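Local coordinates for ABC transporter substrate-binding protein (Pseudomonas aeruginosa, PDB 6R6K) that probably binds ferrous iron in the periplasm and hands it to an ABC transporter for uptake, at residues Ala174-Ala179 against Ile223-Asp228; Glu190-Val195 against Ala217-Val222. All coordinates share one frame; numbering follows the deposited sequence.

Interaction 1. Residues Ala174-Ala179 against Ile223-Asp228; sequences ATIGGA and IFSEID. Unlike the reference sequence in segment 174-179: G177 (reference His). With EDO (1,2-ethanediol), chain Y; EDO (1,2-ethanediol), chain S.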
ATOM      1  N   ALA A 174     -13.642  11.960   5.767  1.00 49.45           N
ATOM      2  CA  ALA A 174     -12.498  12.463   6.519  1.00 48.35           C
ATOM      3  C   ALA A 174     -11.606  11.255   6.827  1.00 48.50           C
ATOM      4  O   ALA A 174     -12.031  10.105   6.620  1.00 44.20           O
ATOM      5  CB  ALA A 174     -12.960  13.147   7.809  1.00 51.27           C
ATOM      6  N   THR A 175     -10.355  11.508   7.259  1.00 45.73           N
ATOM      7  CA  THR A 175      -9.430  10.422   7.596  1.00 42.16           C
ATOM      8  C   THR A 175      -8.680  10.639   8.902  1.00 44.20           C
ATOM      9  O   THR A 175      -8.497  11.772   9.341  1.00 46.28           O
ATOM     10  CB  THR A 175      -8.382  10.165   6.479  1.00 42.61           C
ATOM     11  OG1 THR A 175      -7.383  11.189   6.500  1.00 42.64           O
ATOM     12  CG2 THR A 175      -8.983   9.994   5.104  1.00 40.77           C
ATOM     13  N   ILE A 176      -8.178   9.541   9.469  1.00 36.49           N
ATOM     14  CA  ILE A 176      -7.248   9.555  10.587  1.00 34.79           C
ATOM     15  C   ILE A 176      -5.999   9.063   9.870  1.00 36.32           C
ATOM     16  O   ILE A 176      -5.962   7.919   9.411  1.00 34.16           O
ATOM     17  CB  ILE A 176      -7.687   8.695  11.823  1.00 36.55           C
ATOM     18  CG1 ILE A 176      -8.971   9.286  12.463  1.00 38.75           C
ATOM     19  CG2 ILE A 176      -6.566   8.640  12.864  1.00 36.27           C
ATOM     20  CD1 ILE A 176      -9.643   8.458  13.597  1.00 30.79           C
ATOM     21  N   GLY A 177      -5.077   9.981   9.624  1.00 32.78           N
ATOM     22  CA  GLY A 177      -3.858   9.711   8.879  1.00 31.43           C
ATOM     23  C   GLY A 177      -4.047   9.709   7.364  1.00 36.51           C
ATOM     24  O   GLY A 177      -5.170   9.746   6.864  1.00 36.62           O
ATOM     25  N   GLY A 178      -2.961   9.564   6.640  1.00 31.99           N
ATOM     26  CA  GLY A 178      -3.025   9.558   5.182  1.00 32.34           C
ATOM     27  C   GLY A 178      -2.585   8.282   4.505  1.00 35.47           C
ATOM     28  O   GLY A 178      -2.121   8.331   3.378  1.00 37.41           O
ATOM     29  N   ALA A 179      -2.745   7.126   5.149  1.00 29.87           N
ATOM     30  CA  ALA A 179      -2.282   5.837   4.606  1.00 26.72           C
ATOM     31  C   ALA A 179      -2.939   5.398   3.311  1.00 29.90           C
ATOM     32  O   ALA A 179      -2.299   4.742   2.492  1.00 27.74           O
ATOM     33  CB  ALA A 179      -2.428   4.754   5.652  1.00 25.95           C
ATOM     34  N   ILE A 223     -15.470   7.977   8.160  1.00 45.12           N
ATOM     35  CA  ILE A 223     -14.057   8.215   8.444  1.00 43.06           C
ATOM     36  C   ILE A 223     -13.248   6.975   8.140  1.00 44.44           C
ATOM     37  O   ILE A 223     -13.584   5.892   8.612  1.00 44.08           O
ATOM     38  CB  ILE A 223     -13.832   8.792   9.891  1.00 47.02           C
ATOM     39  CG1 ILE A 223     -13.998  10.315   9.914  1.00 50.99           C
ATOM     40  CG2 ILE A 223     -12.476   8.445  10.490  1.00 43.05           C
ATOM     41  CD1 ILE A 223     -15.256  10.729  10.253  1.00 59.17           C
ATOM     42  N   PHE A 224     -12.200   7.129   7.315  1.00 38.77           N
ATOM     43  CA  PHE A 224     -11.269   6.045   7.028  1.00 34.96           C
ATOM     44  C   PHE A 224     -10.088   6.224   7.949  1.00 37.68           C
ATOM     45  O   PHE A 224      -9.431   7.270   7.934  1.00 37.37           O
ATOM     46  CB  PHE A 224     -10.868   5.967   5.541  1.00 34.92           C
ATOM     47  CG  PHE A 224     -12.047   5.648   4.651  1.00 36.01           C
ATOM     48  CD1 PHE A 224     -12.499   4.334   4.509  1.00 36.82           C
ATOM     49  CD2 PHE A 224     -12.728   6.665   3.987  1.00 38.15           C
ATOM     50  CE1 PHE A 224     -13.605   4.049   3.715  1.00 39.25           C
ATOM     51  CE2 PHE A 224     -13.835   6.382   3.197  1.00 42.37           C
ATOM     52  CZ  PHE A 224     -14.278   5.081   3.075  1.00 40.22           C
ATOM     53  N   SER A 225      -9.842   5.218   8.779  1.00 33.00           N
ATOM     54  CA  SER A 225      -8.784   5.271   9.767  1.00 32.75           C
ATOM     55  C   SER A 225      -7.583   4.373   9.465  1.00 35.56           C
ATOM     56  O   SER A 225      -7.697   3.167   9.218  1.00 34.00           O
ATOM     57  CB  SER A 225      -9.352   4.984  11.163  1.00 35.21           C
ATOM     58  OG  SER A 225      -8.367   5.079  12.178  1.00 39.82           O
ATOM     59  N   GLU A 226      -6.413   4.997   9.556  1.00 35.23           N
ATOM     60  CA  GLU A 226      -5.079   4.394   9.404  1.00 34.18           C
ATOM     61  C   GLU A 226      -4.875   3.482  10.651  1.00 35.59           C
ATOM     62  O   GLU A 226      -4.251   2.426  10.584  1.00 34.69           O
ATOM     63  CB  GLU A 226      -4.072   5.562   9.395  1.00 35.89           C
ATOM     64  CG  GLU A 226      -2.602   5.254   9.291  1.00 47.88           C
ATOM     65  CD  GLU A 226      -1.807   6.533   9.177  1.00 59.79           C
ATOM     66  OE1 GLU A 226      -1.195   6.936  10.185  1.00 53.57           O
ATOM     67  OE2 GLU A 226      -1.817   7.149   8.088  1.00 61.50           O
ATOM     68  N   ILE A 227      -5.430   3.904  11.774  1.00 32.28           N
ATOM     69  CA  ILE A 227      -5.346   3.183  13.023  1.00 30.51           C
ATOM     70  C   ILE A 227      -6.519   2.231  13.121  1.00 35.89           C
ATOM     71  O   ILE A 227      -7.680   2.642  13.149  1.00 36.52           O
ATOM     72  CB  ILE A 227      -5.275   4.171  14.207  1.00 33.72           C
ATOM     73  CG1 ILE A 227      -4.012   5.080  14.095  1.00 32.86           C
ATOM     74  CG2 ILE A 227      -5.393   3.409  15.552  1.00 31.08           C
ATOM     75  CD1 ILE A 227      -3.882   6.100  15.277  1.00 49.36           C
ATOM     76  N   ASP A 228      -6.205   0.955  13.207  1.00 33.14           N
ATOM     77  CA  ASP A 228      -7.212  -0.078  13.291  1.00 33.96           C
ATOM     78  C   ASP A 228      -7.576  -0.371  14.756  1.00 38.13           C
ATOM     79  O   ASP A 228      -7.036  -1.276  15.378  1.00 36.27           O
ATOM     80  CB  ASP A 228      -6.697  -1.294  12.515  1.00 36.19           C
ATOM     81  CG  ASP A 228      -7.729  -2.340  12.270  1.00 50.38           C
ATOM     82  OD1 ASP A 228      -8.946  -2.002  12.297  1.00 51.53           O
ATOM     83  OD2 ASP A 228      -7.342  -3.491  12.074  1.00 56.68           O
TER
HETATM   84  C1  EDO Y 423       2.149  10.031   8.457  1.00 65.85           C
HETATM   85  O1  EDO Y 423       3.098  10.748   9.257  1.00 64.86           O
HETATM   86  C2  EDO Y 423       0.820   9.770   9.243  1.00 62.50           C
HETATM   87  O2  EDO Y 423      -0.247   9.582   8.322  1.00 59.65           O
HETATM   88  C1  EDO S 417       2.647   2.792   3.328  1.00 69.34           C
HETATM   89  O1  EDO S 417       3.138   3.744   4.271  1.00 70.79           O
HETATM   90  C2  EDO S 417       1.092   2.873   3.252  1.00 65.60           C
HETATM   91  O2  EDO S 417       0.698   4.196   2.903  1.00 60.51           O
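Two extended torsions, chi1 178° and chi2 175°, stretch the side chain of E226 along the turn that follows strand 172-176 and deliver its carboxylate to G177-A179. These two segments belong to neighbouring parallel strands in the middle of a four-stranded sheet of order 2-1-3-4, a Rossmann-like lobe. Their exits form a topological switch point: from here the chain leaves one strand for helix 181-186 and the other for helix 231-241. Three backbone bonds join the pair: F224 N to A174 O, I176 N to F224 O at 3.0 Å, and E226 N to I176 O, the last just where the strands end. Side chains alternate across the sheet. On one face lie A174, I176, I223 and S225, with A174 CB against I223 CG1 at 3.7 Å and I176 CG1 meeting I223 CG2 at an oblique crossing; L245 of strand 244-247 extends this apolar layer. T175 and F224 occupy the other face, where both touch L184 of helix 181-186. T175 OG1 bonds back to G177 O at 2.7 Å, tying the strand end to the turn at G177, which replaces the histidine of the reference sequence. Beyond it, E226 OE2 lies 3.0 Å from G178 N, and A179 CB packs on E226 CG at 3.7 Å. An ethanediol, probably from the crystallisation liquor, bridges the two sides: its O2 accepts from G178 N and donates to E226 OE2 at 2.9 Å. A bound sodium ion also sits about 3 Å from the E226 side chain. On the face of the sheet that carries I176, the S225 hydroxyl swings away from its own backbone N (chi1 -177°), and OG donates to I227 O at 2.7 Å.

Interaction 2. Residues Glu190-Val195 against Ala217-Val222; sequences EVTAVV and ALDVKV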
ATOM      1  N   GLU A 190     -13.627  12.855  -1.543  1.00 58.32           N
ATOM      2  CA  GLU A 190     -13.229  14.199  -1.114  1.00 60.30           C
ATOM      3  C   GLU A 190     -12.929  14.197   0.376  1.00 61.96           C
ATOM      4  O   GLU A 190     -13.846  14.078   1.183  1.00 61.79           O
ATOM      5  CB  GLU A 190     -14.322  15.257  -1.437  1.00 66.35           C
ATOM      6  CG  GLU A 190     -14.862  15.250  -2.870  1.00 87.74           C
ATOM      7  CD  GLU A 190     -13.943  15.622  -4.029  1.00117.86           C
ATOM      8  OE1 GLU A 190     -12.868  16.220  -3.788  1.00126.39           O
ATOM      9  OE2 GLU A 190     -14.313  15.321  -5.189  1.00105.18           O
ATOM     10  N   VAL A 191     -11.650  14.339   0.729  1.00 57.40           N
ATOM     11  CA  VAL A 191     -11.193  14.349   2.116  1.00 56.62           C
ATOM     12  C   VAL A 191     -11.325  15.782   2.706  1.00 65.31           C
ATOM     13  O   VAL A 191     -10.533  16.681   2.386  1.00 65.84           O
ATOM     14  CB  VAL A 191      -9.783  13.701   2.307  1.00 56.41           C
ATOM     15  CG1 VAL A 191      -9.451  13.551   3.779  1.00 54.59           C
ATOM     16  CG2 VAL A 191      -9.685  12.331   1.627  1.00 53.43           C
ATOM     17  N   THR A 192     -12.375  15.965   3.536  1.00 63.89           N
ATOM     18  CA  THR A 192     -12.800  17.172   4.265  1.00 67.06           C
ATOM     19  C   THR A 192     -11.717  17.682   5.225  1.00 69.12           C
ATOM     20  O   THR A 192     -11.446  18.885   5.269  1.00 71.96           O
ATOM     21  CB  THR A 192     -14.131  16.842   4.983  1.00 80.18           C
ATOM     22  OG1 THR A 192     -15.135  16.683   3.990  1.00 85.36           O
ATOM     23  CG2 THR A 192     -14.572  17.888   6.003  1.00 88.47           C
ATOM     24  N   ALA A 193     -11.131  16.763   6.013  1.00 61.46           N
ATOM     25  CA  ALA A 193     -10.083  17.009   7.011  1.00 58.77           C
ATOM     26  C   ALA A 193      -9.319  15.742   7.298  1.00 55.77           C
ATOM     27  O   ALA A 193      -9.834  14.641   7.085  1.00 50.97           O
ATOM     28  CB  ALA A 193     -10.699  17.516   8.302  1.00 61.33           C
ATOM     29  N   VAL A 194      -8.074  15.901   7.751  1.00 54.01           N
ATOM     30  CA  VAL A 194      -7.208  14.795   8.162  1.00 51.69           C
ATOM     31  C   VAL A 194      -6.871  14.979   9.647  1.00 55.21           C
ATOM     32  O   VAL A 194      -6.209  15.950  10.045  1.00 56.36           O
ATOM     33  CB  VAL A 194      -5.975  14.460   7.266  1.00 54.99           C
ATOM     34  CG1 VAL A 194      -5.312  15.698   6.670  1.00 57.49           C
ATOM     35  CG2 VAL A 194      -4.960  13.580   8.000  1.00 52.59           C
ATOM     36  N   VAL A 195      -7.387  14.056  10.458  1.00 48.93           N
ATOM     37  CA  VAL A 195      -7.154  13.994  11.889  1.00 48.37           C
ATOM     38  C   VAL A 195      -5.823  13.253  12.092  1.00 50.48           C
ATOM     39  O   VAL A 195      -5.617  12.166  11.548  1.00 46.31           O
ATOM     40  CB  VAL A 195      -8.347  13.359  12.645  1.00 51.11           C
ATOM     41  CG1 VAL A 195      -8.127  13.401  14.146  1.00 50.45           C
ATOM     42  CG2 VAL A 195      -9.656  14.050  12.282  1.00 53.50           C
ATOM     43  N   ALA A 217     -16.628  17.643  15.682  1.00 68.05           N
ATOM     44  CA  ALA A 217     -16.463  18.960  15.074  1.00 70.90           C
ATOM     45  C   ALA A 217     -16.596  18.913  13.522  1.00 76.12           C
ATOM     46  O   ALA A 217     -16.804  19.950  12.891  1.00 78.78           O
ATOM     47  CB  ALA A 217     -15.104  19.522  15.467  1.00 70.88           C
ATOM     48  N   LEU A 218     -16.491  17.710  12.924  1.00 70.45           N
ATOM     49  CA  LEU A 218     -16.578  17.478  11.473  1.00 70.29           C
ATOM     50  C   LEU A 218     -18.029  17.354  10.980  1.00 79.79           C
ATOM     51  O   LEU A 218     -18.914  17.002  11.769  1.00 80.90           O
ATOM     52  CB  LEU A 218     -15.723  16.250  11.042  1.00 64.89           C
ATOM     53  CG  LEU A 218     -14.220  16.325  11.343  1.00 65.56           C
ATOM     54  CD1 LEU A 218     -13.537  15.029  11.047  1.00 61.66           C
ATOM     55  CD2 LEU A 218     -13.544  17.421  10.565  1.00 67.70           C
ATOM     56  N   ASP A 219     -18.263  17.644   9.674  1.00 78.42           N
ATOM     57  CA  ASP A 219     -19.593  17.597   9.053  1.00 81.99           C
ATOM     58  C   ASP A 219     -19.855  16.319   8.222  1.00 81.48           C
ATOM     59  O   ASP A 219     -20.907  16.189   7.589  1.00 84.35           O
ATOM     60  CB  ASP A 219     -19.860  18.877   8.220  1.00 88.94           C
ATOM     61  CG  ASP A 219     -18.774  19.291   7.228  1.00103.76           C
ATOM     62  OD1 ASP A 219     -17.972  18.410   6.805  1.00100.93           O
ATOM     63  OD2 ASP A 219     -18.733  20.490   6.863  1.00114.21           O
ATOM     64  N   VAL A 220     -18.913  15.382   8.252  1.00 71.63           N
ATOM     65  CA  VAL A 220     -18.960  14.096   7.539  1.00 67.98           C
ATOM     66  C   VAL A 220     -19.370  12.950   8.481  1.00 69.80           C
ATOM     67  O   VAL A 220     -19.224  13.086   9.700  1.00 69.08           O
ATOM     68  CB  VAL A 220     -17.618  13.816   6.815  1.00 67.09           C
ATOM     69  CG1 VAL A 220     -17.295  14.941   5.845  1.00 68.50           C
ATOM     70  CG2 VAL A 220     -16.481  13.633   7.816  1.00 63.75           C
ATOM     71  N   LYS A 221     -19.901  11.843   7.928  1.00 65.39           N
ATOM     72  CA  LYS A 221     -20.334  10.703   8.749  1.00 64.34           C
ATOM     73  C   LYS A 221     -19.406   9.502   8.592  1.00 63.16           C
ATOM     74  O   LYS A 221     -19.412   8.621   9.445  1.00 61.25           O
ATOM     75  CB  LYS A 221     -21.798  10.300   8.460  1.00 70.38           C
ATOM     76  CG  LYS A 221     -22.853  11.372   8.758  1.00100.32           C
ATOM     77  CD  LYS A 221     -23.234  11.498  10.238  1.00115.89           C
ATOM     78  CE  LYS A 221     -24.264  12.587  10.437  1.00133.74           C
ATOM     79  NZ  LYS A 221     -24.828  12.573  11.813  1.00144.21           N
ATOM     80  N   VAL A 222     -18.618   9.457   7.503  1.00 57.25           N
ATOM     81  CA  VAL A 222     -17.685   8.356   7.219  1.00 52.64           C
ATOM     82  C   VAL A 222     -16.244   8.795   7.433  1.00 51.79           C
ATOM     83  O   VAL A 222     -15.843   9.857   6.957  1.00 52.60           O
ATOM     84  CB  VAL A 222     -17.934   7.727   5.813  1.00 56.54           C
ATOM     85  CG1 VAL A 222     -16.796   6.801   5.376  1.00 52.07           C
ATOM     86  CG2 VAL A 222     -19.267   6.987   5.789  1.00 58.51           C
TER
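L218 comes at the strand with its forked end, and the two methyls divide the work: CD2 meets A193 CB at 3.6 Å, while CD1 reaches V195 CG2 at 4.2 Å, the L218 and V195 side chains lying at a slant to each other. V195 offers that methyl because chi1 of -176° sends CG1 opposite the backbone N and leaves CG2 beside it. T192 and V220 instead slide past one another in opposite directions, and the closest approach pairs unlike groups, T192 OG1 with V220 CG1 at 3.3 Å. The T192 methyl turns to the next residue back, with CG2 3.5 Å from D219 OD1. D219 departs from its backbone at an angle, yet its carboxylate comes closer to the strand than its CB direction suggests; its main partner is R172, whose NH2 makes a salt bridge with OD1. T192 OG1 has a weak hydrogen bond to V173 O, so the polar ends of T192 and D219 turn to strand 172-176. Consecutive residues T192 and A193 can both point at the loop because T192 has helical backbone angles (phi -59°, psi -47°), which interrupt the usual alternation of the strand. The pairings run in opposite directions, T192 nearest V220 and A193 nearest L218, with CA atoms 7.6 Å apart in the first pair. No hydrogen bond crosses, so side chains alone make the contact. Q214 and L215 of helix 205-216 continue the cover over V195, and a di(hydroxyethyl)ether, probably from the crystallisation liquor, touches A193 and accepts from V194 N. Here an edge strand of the sheet meets the loop between helix 205-216 and strand 222-225, the return limb of a beta-alpha-beta crossover in this Rossmann-like lobe.

Strand 172-176 joins the two contacts. Interaction 1 uses its flank toward 222-225, while its other flank bonds to 190-195 of interaction 2: T175 O lies 2.8 Å from V195 N, and G177 N lies 3.0 Å from V195 O, both probable hydrogen bonds. Along the chain, both segments of interaction 2 fall between the two segments of interaction 1. Their centres are 10 Å apart, and A174 adds a side-chain contact, its CB 3.6 Å from V220 CG2. A bound sodium ion lies about 3 Å from the E226 side chain of interaction 1, while the V195 side chain of interaction 2 is about 13 Å from a sodium ion.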